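Local structure of PixA inclusion body protein (Burkholderia cenocepacia, 4LZK) at residues Gln18-Leu23 with Asp80-Met85; Ser161-Thr166 with Phe175-Trp180. The protein is of unknown function, but belongs to the PixA family, named for inclusion body proteins, and adopts a mainly beta fold. All coordinates share one frame; numbering follows the deposited sequence.

Contact 1 of 2, residues Gln18-Leu23 with Asp80-Met85; sequences QSIQIL and DKVSLM
Ile22 and Leu84 show how two parallel strands fit their branches together: Ile22 CG2 presses on Leu84 CD1 at 3.5 Å. The other arm of Ile22, its CG1 anti to the carbonyl carbon (chi1 -59°), turns back toward Val82 and crosses it at a slant, CD1 resting 4.0 Å from Val82 CB. Ile22 thus straddles the interval between Val82 and Leu84. Two residues earlier, Ile20 uses CD1 alone, which touches Asp80 CB at 3.9 Å and, more loosely, Val82 CG1. On the other face, Leu23 CD1 packs against Met85 CB, while Ser19 OG meets the aliphatic Lys81 CE.

Beneath these bumps Ile20 and Ile22 each use both backbone groups, giving to Lys81 and Ser83 and receiving from Ser83, weakly, and Met85. At the N-terminal end of the pair Gln18 N donates to Asp80 OD1 (3.0 Å, 165°), arriving from above the carboxylate plane; Asn77 holds the second oxygen, OD2.

The pair lies inside a mixed sheet, with strand 53-57 bonded to the outer edge of 19-26 and strand 142-149 to that of 81-88. The isoleucine face packs on Leu72, Leu74 and Leu76 of strand 72-76, whereas Leu23 and Met85 meet Val25 and Ala90 of a second subunit.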
# COMPACT_ATOMS: atom_id res chain seq x y z
N GLN C 18 -24.44 8.16 -1.48
CA GLN C 18 -23.76 7.43 -2.57
C GLN C 18 -24.24 5.96 -2.63
O GLN C 18 -24.89 5.46 -1.69
CB GLN C 18 -22.24 7.50 -2.36
CG GLN C 18 -21.66 8.91 -2.23
CD GLN C 18 -21.84 9.73 -3.51
OE1 GLN C 18 -21.52 9.29 -4.57
NE2 GLN C 18 -22.37 10.92 -3.38
N SER C 19 -24.05 5.32 -3.77
CA SER C 19 -24.29 3.89 -3.96
C SER C 19 -22.97 3.24 -4.37
O SER C 19 -22.50 3.47 -5.46
CB SER C 19 -25.25 3.65 -5.07
OG SER C 19 -26.38 4.43 -4.81
N ILE C 20 -22.40 2.47 -3.47
CA ILE C 20 -21.08 1.93 -3.59
C ILE C 20 -21.20 0.46 -3.98
O ILE C 20 -21.94 -0.28 -3.42
CB ILE C 20 -20.41 2.00 -2.23
CG1 ILE C 20 -20.39 3.46 -1.77
CG2 ILE C 20 -19.01 1.45 -2.36
CD1 ILE C 20 -20.17 3.52 -0.25
N GLN C 21 -20.51 0.07 -5.01
CA GLN C 21 -20.47 -1.30 -5.37
C GLN C 21 -19.23 -1.96 -4.80
O GLN C 21 -18.10 -1.44 -4.93
CB GLN C 21 -20.43 -1.40 -6.91
CG GLN C 21 -21.58 -0.79 -7.69
CD GLN C 21 -21.15 -0.54 -9.16
OE1 GLN C 21 -20.21 0.27 -9.43
NE2 GLN C 21 -21.81 -1.16 -10.07
N ILE C 22 -19.40 -3.16 -4.24
CA ILE C 22 -18.31 -3.80 -3.63
C ILE C 22 -18.17 -5.18 -4.27
O ILE C 22 -19.16 -5.83 -4.40
CB ILE C 22 -18.46 -3.94 -2.07
CG1 ILE C 22 -18.62 -2.60 -1.35
CG2 ILE C 22 -17.31 -4.74 -1.50
CD1 ILE C 22 -19.09 -2.80 0.10
N LEU C 23 -16.96 -5.60 -4.65
CA LEU C 23 -16.69 -6.91 -5.21
C LEU C 23 -15.69 -7.66 -4.35
O LEU C 23 -14.51 -7.22 -4.13
CB LEU C 23 -16.26 -6.83 -6.69
CG LEU C 23 -16.17 -8.18 -7.43
CD1 LEU C 23 -17.57 -8.78 -7.58
CD2 LEU C 23 -15.47 -7.96 -8.75
N ASP C 80 -25.02 6.11 2.87
CA ASP C 80 -24.52 5.46 1.68
C ASP C 80 -25.08 4.05 1.61
O ASP C 80 -25.11 3.33 2.62
CB ASP C 80 -22.99 5.43 1.68
CG ASP C 80 -22.35 6.87 1.50
OD1 ASP C 80 -23.15 7.85 1.26
OD2 ASP C 80 -21.09 7.01 1.64
N LYS C 81 -25.52 3.69 0.40
CA LYS C 81 -25.92 2.36 0.08
C LYS C 81 -24.72 1.50 -0.34
O LYS C 81 -23.76 2.01 -0.90
CB LYS C 81 -26.91 2.41 -1.09
CG LYS C 81 -28.01 3.45 -0.80
CD LYS C 81 -29.30 3.27 -1.62
CE LYS C 81 -29.37 4.18 -2.87
NZ LYS C 81 -30.36 3.64 -3.86
N VAL C 82 -24.77 0.20 -0.07
CA VAL C 82 -23.66 -0.69 -0.52
C VAL C 82 -24.28 -1.89 -1.21
O VAL C 82 -25.47 -2.18 -0.98
CB VAL C 82 -22.73 -1.12 0.58
CG1 VAL C 82 -21.98 0.06 1.18
CG2 VAL C 82 -23.48 -1.91 1.66
N SER C 83 -23.56 -2.46 -2.15
CA SER C 83 -24.07 -3.62 -2.87
C SER C 83 -22.87 -4.51 -3.05
O SER C 83 -21.88 -4.09 -3.66
CB SER C 83 -24.67 -3.24 -4.21
OG SER C 83 -25.10 -4.45 -4.92
N LEU C 84 -22.95 -5.73 -2.49
CA LEU C 84 -21.84 -6.65 -2.37
C LEU C 84 -22.08 -7.86 -3.26
O LEU C 84 -23.18 -8.45 -3.22
CB LEU C 84 -21.63 -7.11 -0.93
CG LEU C 84 -20.63 -8.23 -0.70
CD1 LEU C 84 -19.19 -7.69 -0.96
CD2 LEU C 84 -20.72 -8.81 0.68
N MSE C 85 -21.07 -8.20 -4.03
CA MSE C 85 -21.05 -9.42 -4.86
C MSE C 85 -19.77 -10.13 -4.69
O MSE C 85 -18.79 -9.54 -4.25
CB MSE C 85 -21.26 -9.08 -6.36
CG MSE C 85 -22.47 -8.24 -6.58
SE MSE C 85 -22.88 -7.86 -8.48
CE MSE C 85 -23.29 -9.69 -9.00

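Contact 2 of 2, residues Ser161-Thr166 with Phe175-Trp180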
# COMPACT_ATOMS: atom_id res chain seq x y z
N SER C 161 -20.58 -15.20 4.35
CA SER C 161 -20.48 -16.61 4.13
C SER C 161 -20.79 -16.94 2.65
O SER C 161 -21.63 -16.30 2.02
CB SER C 161 -21.47 -17.36 4.98
OG SER C 161 -21.23 -17.07 6.33
N PHE C 162 -20.02 -17.85 2.08
CA PHE C 162 -20.15 -18.20 0.69
C PHE C 162 -19.97 -19.68 0.47
O PHE C 162 -19.33 -20.39 1.23
CB PHE C 162 -19.15 -17.42 -0.17
CG PHE C 162 -17.70 -17.82 0.01
CD1 PHE C 162 -16.89 -17.21 0.99
CD2 PHE C 162 -17.07 -18.71 -0.86
CE1 PHE C 162 -15.58 -17.53 1.11
CE2 PHE C 162 -15.74 -19.03 -0.70
CZ PHE C 162 -15.00 -18.44 0.26
N ALA C 163 -20.58 -20.15 -0.61
CA ALA C 163 -20.40 -21.56 -1.01
C ALA C 163 -19.35 -21.61 -2.08
O ALA C 163 -19.35 -20.78 -3.01
CB ALA C 163 -21.70 -22.14 -1.54
N LEU C 164 -18.41 -22.53 -1.94
CA LEU C 164 -17.42 -22.76 -2.96
C LEU C 164 -17.82 -24.04 -3.77
O LEU C 164 -17.90 -25.16 -3.21
CB LEU C 164 -16.07 -22.89 -2.29
CG LEU C 164 -14.86 -22.65 -3.12
CD1 LEU C 164 -13.64 -22.68 -2.28
CD2 LEU C 164 -14.71 -23.65 -4.22
N TYR C 165 -18.06 -23.86 -5.06
CA TYR C 165 -18.42 -25.02 -5.91
C TYR C 165 -17.26 -25.32 -6.81
O TYR C 165 -16.54 -24.39 -7.23
CB TYR C 165 -19.67 -24.75 -6.74
CG TYR C 165 -20.90 -24.70 -5.96
CD1 TYR C 165 -21.63 -25.85 -5.65
CD2 TYR C 165 -21.36 -23.49 -5.49
CE1 TYR C 165 -22.78 -25.77 -4.90
CE2 TYR C 165 -22.49 -23.40 -4.77
CZ TYR C 165 -23.18 -24.55 -4.44
OH TYR C 165 -24.29 -24.39 -3.67
N THR C 166 -16.99 -26.61 -7.09
CA THR C 166 -15.97 -26.85 -8.08
C THR C 166 -16.62 -27.30 -9.38
O THR C 166 -17.73 -27.81 -9.38
CB THR C 166 -14.89 -27.90 -7.69
OG1 THR C 166 -15.51 -29.07 -7.14
CG2 THR C 166 -13.89 -27.30 -6.74
N PHE C 175 -17.83 -27.91 -2.81
CA PHE C 175 -16.63 -28.20 -2.08
C PHE C 175 -16.80 -27.91 -0.59
O PHE C 175 -16.39 -28.71 0.25
CB PHE C 175 -15.49 -27.40 -2.64
CG PHE C 175 -14.14 -27.70 -2.03
CD1 PHE C 175 -13.40 -28.81 -2.47
CD2 PHE C 175 -13.59 -26.89 -1.05
CE1 PHE C 175 -12.14 -29.07 -1.95
CE2 PHE C 175 -12.34 -27.17 -0.49
CZ PHE C 175 -11.63 -28.28 -0.93
N GLY C 176 -17.32 -26.71 -0.26
CA GLY C 176 -17.59 -26.35 1.12
C GLY C 176 -18.23 -24.98 1.34
O GLY C 176 -18.42 -24.21 0.40
N TYR C 177 -18.61 -24.73 2.60
CA TYR C 177 -19.15 -23.44 2.98
C TYR C 177 -18.14 -22.71 3.87
O TYR C 177 -17.59 -23.29 4.79
CB TYR C 177 -20.48 -23.52 3.67
CG TYR C 177 -21.55 -24.21 2.89
CD1 TYR C 177 -22.31 -23.50 1.95
CD2 TYR C 177 -21.82 -25.59 3.09
CE1 TYR C 177 -23.31 -24.12 1.20
CE2 TYR C 177 -22.83 -26.22 2.37
CZ TYR C 177 -23.58 -25.50 1.45
OH TYR C 177 -24.61 -26.10 0.77
N PHE C 178 -17.90 -21.45 3.58
CA PHE C 178 -16.84 -20.71 4.18
C PHE C 178 -17.30 -19.30 4.52
O PHE C 178 -18.31 -18.88 4.02
CB PHE C 178 -15.66 -20.55 3.20
CG PHE C 178 -15.03 -21.82 2.76
CD1 PHE C 178 -14.03 -22.38 3.46
CD2 PHE C 178 -15.44 -22.44 1.60
CE1 PHE C 178 -13.38 -23.57 3.03
CE2 PHE C 178 -14.83 -23.61 1.16
CZ PHE C 178 -13.79 -24.19 1.87
N PHE C 179 -16.61 -18.62 5.49
CA PHE C 179 -16.83 -17.24 5.72
C PHE C 179 -15.57 -16.48 6.06
O PHE C 179 -14.60 -17.06 6.60
CB PHE C 179 -17.85 -17.03 6.82
CG PHE C 179 -17.29 -17.18 8.22
CD1 PHE C 179 -17.20 -18.42 8.79
CD2 PHE C 179 -16.97 -16.06 8.99
CE1 PHE C 179 -16.71 -18.57 10.10
CE2 PHE C 179 -16.45 -16.22 10.28
CZ PHE C 179 -16.36 -17.50 10.84
N TRP C 180 -15.58 -15.19 5.75
CA TRP C 180 -14.48 -14.32 6.13
C TRP C 180 -15.07 -13.07 6.81
O TRP C 180 -16.30 -12.79 6.69
CB TRP C 180 -13.67 -13.90 4.96
CG TRP C 180 -14.21 -12.75 4.11
CD1 TRP C 180 -13.89 -11.43 4.26
CD2 TRP C 180 -15.11 -12.82 3.01
NE1 TRP C 180 -14.50 -10.70 3.34
CE2 TRP C 180 -15.32 -11.48 2.57
CE3 TRP C 180 -15.77 -13.84 2.35
CZ2 TRP C 180 -16.15 -11.16 1.48
CZ3 TRP C 180 -16.60 -13.53 1.29
CH2 TRP C 180 -16.80 -12.20 0.86
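Phe162 and Phe178 meet across a hydrogen-bonded pair of an antiparallel hairpin, and their rotamers differ. Phe162 CG stands between its own backbone N and carbonyl carbon (chi1 70°), turned toward the other strand. One face of its ring receives Phe178 CB, 4.0 Å from the centroid, in a CH-pi contact shifted toward the rim. The ring planes are only 28° apart, yet the rings are offset with little overlap. Phe178 CG, anti to the carbonyl carbon, starts its ring toward Leu164, whose CB touches CE2 at the ring edge, 3.7 Å away; Ile31 of helix 28-34 packs on both residues. Beyond Phe162, Trp180 completes an aromatic cluster: Phe162 CD1 approaches the indole at its edge, 3.7 Å from CZ3. On the opposite side of the sheet from Phe162 and Phe178, Ala163 CB meets Tyr177 CE1, and Ser161 OG lies 3.4 Å from Phe179 CB.

Opposite Leu164 the second strand has two residues, Phe175 and Gly176, a classic beta bulge. Leu164 O takes a bond from Phe175 N (2.8 Å) and a weak one from Gly176 N (3.4 Å).

Cohesion across the hairpin is divided: reciprocal backbone bonds between Phe162 and Phe178, with that from Leu164 N to Gly176 O, fix the register, while the side chains contribute almost wholly apolar and aromatic packing.

From the N terminus, the chain enters the fold through strand 19-26, passes helix 28-34 and strands 53-57 and 72-76, and returns in 81-88; there contact 1 closes a loop with 56 residues between its segments. Contact 2 opens only after that, with eight residues between its segments, the turn end of the hairpin 154-167 and 172-186. The two are in series, neither nested nor crossed. They belong to different mixed sheets; the centres of contact 1 and contact 2 are 21 Å apart, and the contacts do not touch. The first loop also supplies pieces to the second sheet: strand 72-76, packed against contact 1, pairs in parallel with strand 172-186, and helix 28-34 packs on contact 2.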